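Local coordinates for NADH dehydrogenase, putative (PDB 5JWC), which probably oxidises NADH through its bound FAD and passes the electrons to ubiquinone, as a type II NADH dehydrogenase of the malaria parasite, at residues S58-P70 with S78-L90. Sequence-based numbering, arbitrary orientation.
Sequences SPRNYFTFTPLLP and SVNVCTESIRNFL. With FAD (flavin-adenine dinucleotide), chain C.
Phe63 and Glu84 face each other as the hydrogen-bonded pair of a two-stranded antiparallel ribbon, strands 62-64 and 83-85. Phe63 N gives a short bond to Glu84 O (2.7 Å), and Glu84 N answers to Phe63 O at 3.0 Å. Beyond the ribbon, Phe65 N reaches Cys82 O at 2.7 Å, where the chain turns through an inverse gamma turn centred on Phe65. The side chains of Phe63 and Glu84 run the same way, with Glu84 CG at the ring edge, 3.8 Å from Phe63 CD2. Glu84 OE1 is hydrogen-bonded to the hydroxyls of Ser498 and Ser501.

The tightly packed, apolar part lies round Cys82, the residue most covered by the other segment: its SG lies 3.9 Å from Leu68 CB, and the Leu68 and Val81 side chains cross at about a right angle. On the face of the ribbon away from Phe63 and Glu84, Tyr62 CD1 meets Thr83 CG2 obliquely; chi1 of 52° puts CG of Tyr62 between its backbone N and carbonyl carbon, and Arg60 CG sits over the rim of one ring face. This ring also borders a bound quinolone inhibitor.

The Asn61 end is wetter. Asn61 O takes the Ile86 N-H at 3.1 Å, and also a water that in turn accepts from Arg87 N; Ser85 OG meets a second water. Arg87 pairs there with Glu173 of the second subunit.

On the cofactor side, Thr66 OG1 and FAD O2' share a hydrogen bond of 2.6 Å. Arg60, salt-bridged to Asp157, has FAD O3B over the rim of one guanidinium face and Thr64 OG1 over the opposite one, and sends NE to Tyr62 O. Backbone amides, Arg60, Lys500 on Thr83 O and water thus together satisfy carbonyls of a short unit that touches flavin cofactor and inhibitor alike.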
# COMPACT_ATOMS: atom_id res chain seq x y z
N SER A 58 -1.10 -15.38 -16.13
CA SER A 58 -0.66 -13.99 -16.16
C SER A 58 0.36 -13.76 -15.06
O SER A 58 0.25 -14.37 -14.00
CB SER A 58 -1.84 -13.04 -15.98
OG SER A 58 -1.39 -11.71 -15.88
N PRO A 59 1.36 -12.90 -15.29
CA PRO A 59 2.31 -12.62 -14.20
C PRO A 59 1.68 -11.75 -13.11
O PRO A 59 2.27 -11.58 -12.05
CB PRO A 59 3.46 -11.88 -14.91
CG PRO A 59 2.80 -11.22 -16.10
CD PRO A 59 1.72 -12.19 -16.54
N ARG A 60 0.49 -11.23 -13.39
CA ARG A 60 -0.24 -10.35 -12.47
C ARG A 60 -1.42 -11.12 -11.90
O ARG A 60 -2.33 -11.51 -12.65
CB ARG A 60 -0.71 -9.09 -13.21
CG ARG A 60 -1.04 -7.89 -12.35
CD ARG A 60 -1.48 -6.70 -13.23
NE ARG A 60 -2.79 -6.95 -13.82
CZ ARG A 60 -3.36 -6.16 -14.74
NH1 ARG A 60 -2.73 -5.06 -15.15
NH2 ARG A 60 -4.56 -6.47 -15.22
N ASN A 61 -1.45 -11.34 -10.59
CA ASN A 61 -2.52 -12.17 -10.05
C ASN A 61 -3.73 -11.35 -9.61
O ASN A 61 -4.59 -11.83 -8.86
CB ASN A 61 -2.00 -13.07 -8.92
CG ASN A 61 -1.84 -12.34 -7.62
OD1 ASN A 61 -1.47 -11.17 -7.60
ND2 ASN A 61 -2.11 -13.03 -6.53
N TYR A 62 -3.82 -10.13 -10.12
CA TYR A 62 -5.01 -9.31 -9.91
C TYR A 62 -5.40 -8.65 -11.23
O TYR A 62 -4.57 -8.50 -12.10
CB TYR A 62 -4.77 -8.26 -8.81
CG TYR A 62 -3.52 -7.44 -9.07
CD1 TYR A 62 -3.58 -6.24 -9.77
CD2 TYR A 62 -2.27 -7.88 -8.63
CE1 TYR A 62 -2.46 -5.50 -10.02
CE2 TYR A 62 -1.12 -7.13 -8.88
CZ TYR A 62 -1.23 -5.94 -9.58
OH TYR A 62 -0.11 -5.19 -9.85
N PHE A 63 -6.67 -8.26 -11.34
CA PHE A 63 -7.17 -7.43 -12.44
C PHE A 63 -7.04 -5.97 -12.03
O PHE A 63 -7.30 -5.64 -10.87
CB PHE A 63 -8.63 -7.79 -12.75
CG PHE A 63 -9.43 -6.69 -13.43
CD1 PHE A 63 -9.33 -6.47 -14.81
CD2 PHE A 63 -10.30 -5.88 -12.69
CE1 PHE A 63 -10.08 -5.47 -15.44
CE2 PHE A 63 -11.04 -4.88 -13.30
CZ PHE A 63 -10.94 -4.68 -14.68
N THR A 64 -6.65 -5.10 -12.96
CA THR A 64 -6.54 -3.67 -12.68
C THR A 64 -7.64 -2.88 -13.37
O THR A 64 -7.75 -2.91 -14.60
CB THR A 64 -5.19 -3.11 -13.14
OG1 THR A 64 -4.14 -3.80 -12.44
CG2 THR A 64 -5.09 -1.57 -12.89
N PHE A 65 -8.45 -2.19 -12.57
CA PHE A 65 -9.49 -1.32 -13.11
C PHE A 65 -8.84 -0.02 -13.60
O PHE A 65 -8.88 1.02 -12.93
CB PHE A 65 -10.57 -1.06 -12.04
CG PHE A 65 -11.89 -0.55 -12.61
CD1 PHE A 65 -12.88 -1.43 -13.01
CD2 PHE A 65 -12.12 0.82 -12.74
CE1 PHE A 65 -14.08 -0.96 -13.55
CE2 PHE A 65 -13.32 1.29 -13.26
CZ PHE A 65 -14.30 0.40 -13.68
N THR A 66 -8.24 -0.07 -14.79
CA THR A 66 -7.40 1.02 -15.31
C THR A 66 -8.02 2.43 -15.36
O THR A 66 -7.31 3.41 -15.14
CB THR A 66 -6.88 0.68 -16.72
OG1 THR A 66 -7.97 0.28 -17.55
CG2 THR A 66 -5.89 -0.48 -16.66
N PRO A 67 -9.33 2.55 -15.67
CA PRO A 67 -9.82 3.94 -15.74
C PRO A 67 -9.67 4.78 -14.46
O PRO A 67 -9.72 6.01 -14.53
CB PRO A 67 -11.31 3.78 -16.05
CG PRO A 67 -11.40 2.47 -16.75
CD PRO A 67 -10.38 1.59 -16.07
N LEU A 68 -9.48 4.13 -13.31
CA LEU A 68 -9.42 4.85 -12.04
C LEU A 68 -7.99 5.08 -11.55
O LEU A 68 -7.78 5.66 -10.47
CB LEU A 68 -10.22 4.10 -10.98
CG LEU A 68 -11.72 4.10 -11.31
CD1 LEU A 68 -12.51 3.32 -10.29
CD2 LEU A 68 -12.25 5.57 -11.37
N LEU A 69 -7.02 4.66 -12.36
CA LEU A 69 -5.60 4.82 -12.02
C LEU A 69 -5.18 6.30 -11.73
O LEU A 69 -4.39 6.54 -10.81
CB LEU A 69 -4.76 4.25 -13.15
CG LEU A 69 -4.55 2.73 -13.08
CD1 LEU A 69 -3.71 2.24 -14.24
CD2 LEU A 69 -3.91 2.28 -11.77
N PRO A 70 -5.71 7.28 -12.49
CA PRO A 70 -5.36 8.67 -12.14
C PRO A 70 -5.78 9.05 -10.72
O PRO A 70 -5.06 9.81 -10.07
CB PRO A 70 -6.13 9.50 -13.17
CG PRO A 70 -6.18 8.58 -14.38
CD PRO A 70 -6.43 7.22 -13.77
N SER A 78 -8.44 4.43 -3.38
CA SER A 78 -7.40 3.50 -2.92
C SER A 78 -7.28 2.26 -3.82
O SER A 78 -8.09 2.02 -4.73
CB SER A 78 -7.68 3.06 -1.49
OG SER A 78 -8.91 2.36 -1.41
N VAL A 79 -6.26 1.45 -3.54
CA VAL A 79 -6.00 0.28 -4.34
C VAL A 79 -7.16 -0.72 -4.28
O VAL A 79 -7.41 -1.43 -5.26
CB VAL A 79 -4.68 -0.39 -3.90
CG1 VAL A 79 -4.49 -1.75 -4.56
CG2 VAL A 79 -3.53 0.52 -4.28
N ASN A 80 -7.88 -0.78 -3.17
CA ASN A 80 -9.01 -1.73 -3.09
C ASN A 80 -10.14 -1.42 -4.07
O ASN A 80 -10.92 -2.32 -4.44
CB ASN A 80 -9.57 -1.78 -1.65
CG ASN A 80 -8.58 -2.44 -0.68
OD1 ASN A 80 -8.13 -1.81 0.28
ND2 ASN A 80 -8.23 -3.69 -0.95
N VAL A 81 -10.26 -0.16 -4.49
CA VAL A 81 -11.25 0.22 -5.50
C VAL A 81 -10.80 -0.21 -6.88
O VAL A 81 -11.62 -0.56 -7.72
CB VAL A 81 -11.52 1.76 -5.54
CG1 VAL A 81 -12.62 2.10 -6.56
CG2 VAL A 81 -11.90 2.28 -4.19
N CYS A 82 -9.49 -0.24 -7.09
CA CYS A 82 -8.92 -0.37 -8.43
C CYS A 82 -8.44 -1.78 -8.81
O CYS A 82 -7.87 -1.95 -9.90
CB CYS A 82 -7.73 0.57 -8.58
SG CYS A 82 -8.07 2.29 -8.33
N THR A 83 -8.61 -2.76 -7.93
CA THR A 83 -8.13 -4.11 -8.22
C THR A 83 -9.16 -5.18 -7.90
O THR A 83 -10.10 -4.95 -7.12
CB THR A 83 -6.85 -4.46 -7.43
OG1 THR A 83 -7.06 -4.15 -6.06
CG2 THR A 83 -5.63 -3.68 -7.91
N GLU A 84 -8.99 -6.34 -8.52
CA GLU A 84 -9.70 -7.56 -8.12
C GLU A 84 -8.69 -8.70 -8.11
O GLU A 84 -7.94 -8.86 -9.07
CB GLU A 84 -10.84 -7.90 -9.09
CG GLU A 84 -11.85 -6.80 -9.33
CD GLU A 84 -12.79 -6.58 -8.15
OE1 GLU A 84 -13.69 -5.73 -8.24
OE2 GLU A 84 -12.62 -7.27 -7.13
N SER A 85 -8.68 -9.50 -7.06
CA SER A 85 -7.83 -10.69 -7.04
C SER A 85 -8.44 -11.80 -7.90
O SER A 85 -9.60 -12.16 -7.72
CB SER A 85 -7.66 -11.21 -5.61
OG SER A 85 -6.78 -10.37 -4.87
N ILE A 86 -7.66 -12.33 -8.83
CA ILE A 86 -8.17 -13.34 -9.74
C ILE A 86 -8.76 -14.55 -9.00
O ILE A 86 -9.85 -15.02 -9.35
CB ILE A 86 -7.08 -13.84 -10.68
CG1 ILE A 86 -6.53 -12.67 -11.51
CG2 ILE A 86 -7.65 -14.92 -11.62
CD1 ILE A 86 -7.59 -11.95 -12.32
N ARG A 87 -8.07 -15.03 -7.97
CA ARG A 87 -8.53 -16.26 -7.30
C ARG A 87 -9.91 -16.13 -6.66
O ARG A 87 -10.57 -17.13 -6.43
CB ARG A 87 -7.51 -16.73 -6.25
CG ARG A 87 -6.24 -17.19 -6.91
CD ARG A 87 -5.32 -17.95 -5.98
NE ARG A 87 -4.12 -18.35 -6.71
CZ ARG A 87 -4.05 -19.40 -7.53
NH1 ARG A 87 -5.12 -20.18 -7.74
NH2 ARG A 87 -2.91 -19.69 -8.14
N ASN A 88 -10.35 -14.90 -6.40
CA ASN A 88 -11.71 -14.70 -5.86
C ASN A 88 -12.82 -15.06 -6.82
O ASN A 88 -13.98 -15.14 -6.43
CB ASN A 88 -11.92 -13.24 -5.44
CG ASN A 88 -11.26 -12.90 -4.14
OD1 ASN A 88 -10.87 -13.78 -3.38
ND2 ASN A 88 -11.12 -11.60 -3.87
N PHE A 89 -12.48 -15.24 -8.10
CA PHE A 89 -13.51 -15.46 -9.11
C PHE A 89 -13.33 -16.80 -9.81
O PHE A 89 -13.82 -16.99 -10.92
CB PHE A 89 -13.47 -14.31 -10.15
CG PHE A 89 -13.64 -12.95 -9.54
CD1 PHE A 89 -14.88 -12.33 -9.49
CD2 PHE A 89 -12.56 -12.30 -8.96
CE1 PHE A 89 -15.03 -11.08 -8.89
CE2 PHE A 89 -12.70 -11.05 -8.36
CZ PHE A 89 -13.94 -10.43 -8.33
N LEU A 90 -12.62 -17.72 -9.17
CA LEU A 90 -12.35 -19.02 -9.79
C LEU A 90 -13.37 -20.08 -9.44
O LEU A 90 -13.40 -21.14 -10.06
CB LEU A 90 -10.95 -19.53 -9.41
CG LEU A 90 -9.73 -18.84 -10.01
CD1 LEU A 90 -8.44 -19.48 -9.53
CD2 LEU A 90 -9.79 -18.85 -11.56
PA FAD C . -4.74 -5.22 -20.13
O1A FAD C . -3.59 -4.26 -19.97
O2A FAD C . -5.98 -4.80 -19.43
O5B FAD C . -4.30 -6.69 -19.66
C5B FAD C . -3.17 -7.35 -20.19
C4B FAD C . -2.85 -8.49 -19.24
O4B FAD C . -1.90 -9.34 -19.84
C3B FAD C . -2.24 -7.97 -17.94
O3B FAD C . -2.76 -8.73 -16.87
C2B FAD C . -0.77 -8.32 -18.08
O2B FAD C . -0.19 -8.56 -16.82
C1B FAD C . -0.89 -9.60 -18.90
N9A FAD C . 0.32 -9.99 -19.63
C8A FAD C . 1.24 -9.17 -20.24
N7A FAD C . 2.18 -9.97 -20.82
C5A FAD C . 1.86 -11.26 -20.59
C6A FAD C . 2.47 -12.45 -20.96
N6A FAD C . 3.55 -12.43 -21.74
N1A FAD C . 1.90 -13.64 -20.59
C2A FAD C . 0.73 -13.65 -19.86
N3A FAD C . 0.12 -12.46 -19.49
C4A FAD C . 0.69 -11.29 -19.85
N1 FAD C . -10.26 2.35 -21.60
C2 FAD C . -11.56 2.76 -21.64
O2 FAD C . -12.35 2.20 -22.38
N3 FAD C . -11.99 3.80 -20.82
C4 FAD C . -11.14 4.43 -19.96
O4 FAD C . -11.56 5.35 -19.24
C4X FAD C . -9.81 4.01 -19.91
N5 FAD C . -8.91 4.61 -19.06
C5X FAD C . -7.60 4.17 -19.03
C6 FAD C . -6.70 4.76 -18.16
C7 FAD C . -5.37 4.34 -18.11
C7M FAD C . -4.42 5.02 -17.15
C8 FAD C . -4.94 3.30 -18.93
C8M FAD C . -3.52 2.83 -18.89
C9 FAD C . -5.85 2.70 -19.80
C9A FAD C . -7.18 3.13 -19.85
N10 FAD C . -8.09 2.53 -20.71
C10 FAD C . -9.39 2.96 -20.73
C1' FAD C . -7.67 1.44 -21.65
C2' FAD C . -7.76 0.04 -21.12
O2' FAD C . -7.01 -0.05 -19.94
C3' FAD C . -7.12 -0.88 -22.14
O3' FAD C . -7.70 -0.69 -23.41
C4' FAD C . -7.34 -2.30 -21.65
O4' FAD C . -6.46 -2.47 -20.57
C5' FAD C . -7.07 -3.35 -22.72
O5' FAD C . -7.38 -4.61 -22.15
P FAD C . -6.40 -5.86 -22.41
O1P FAD C . -7.01 -7.09 -21.79
O2P FAD C . -6.17 -5.93 -23.89
O3P FAD C . -5.00 -5.43 -21.71
O HOH W 1 -5.39 -13.91 -7.16
O HOH W 2 -4.46 -11.03 -5.57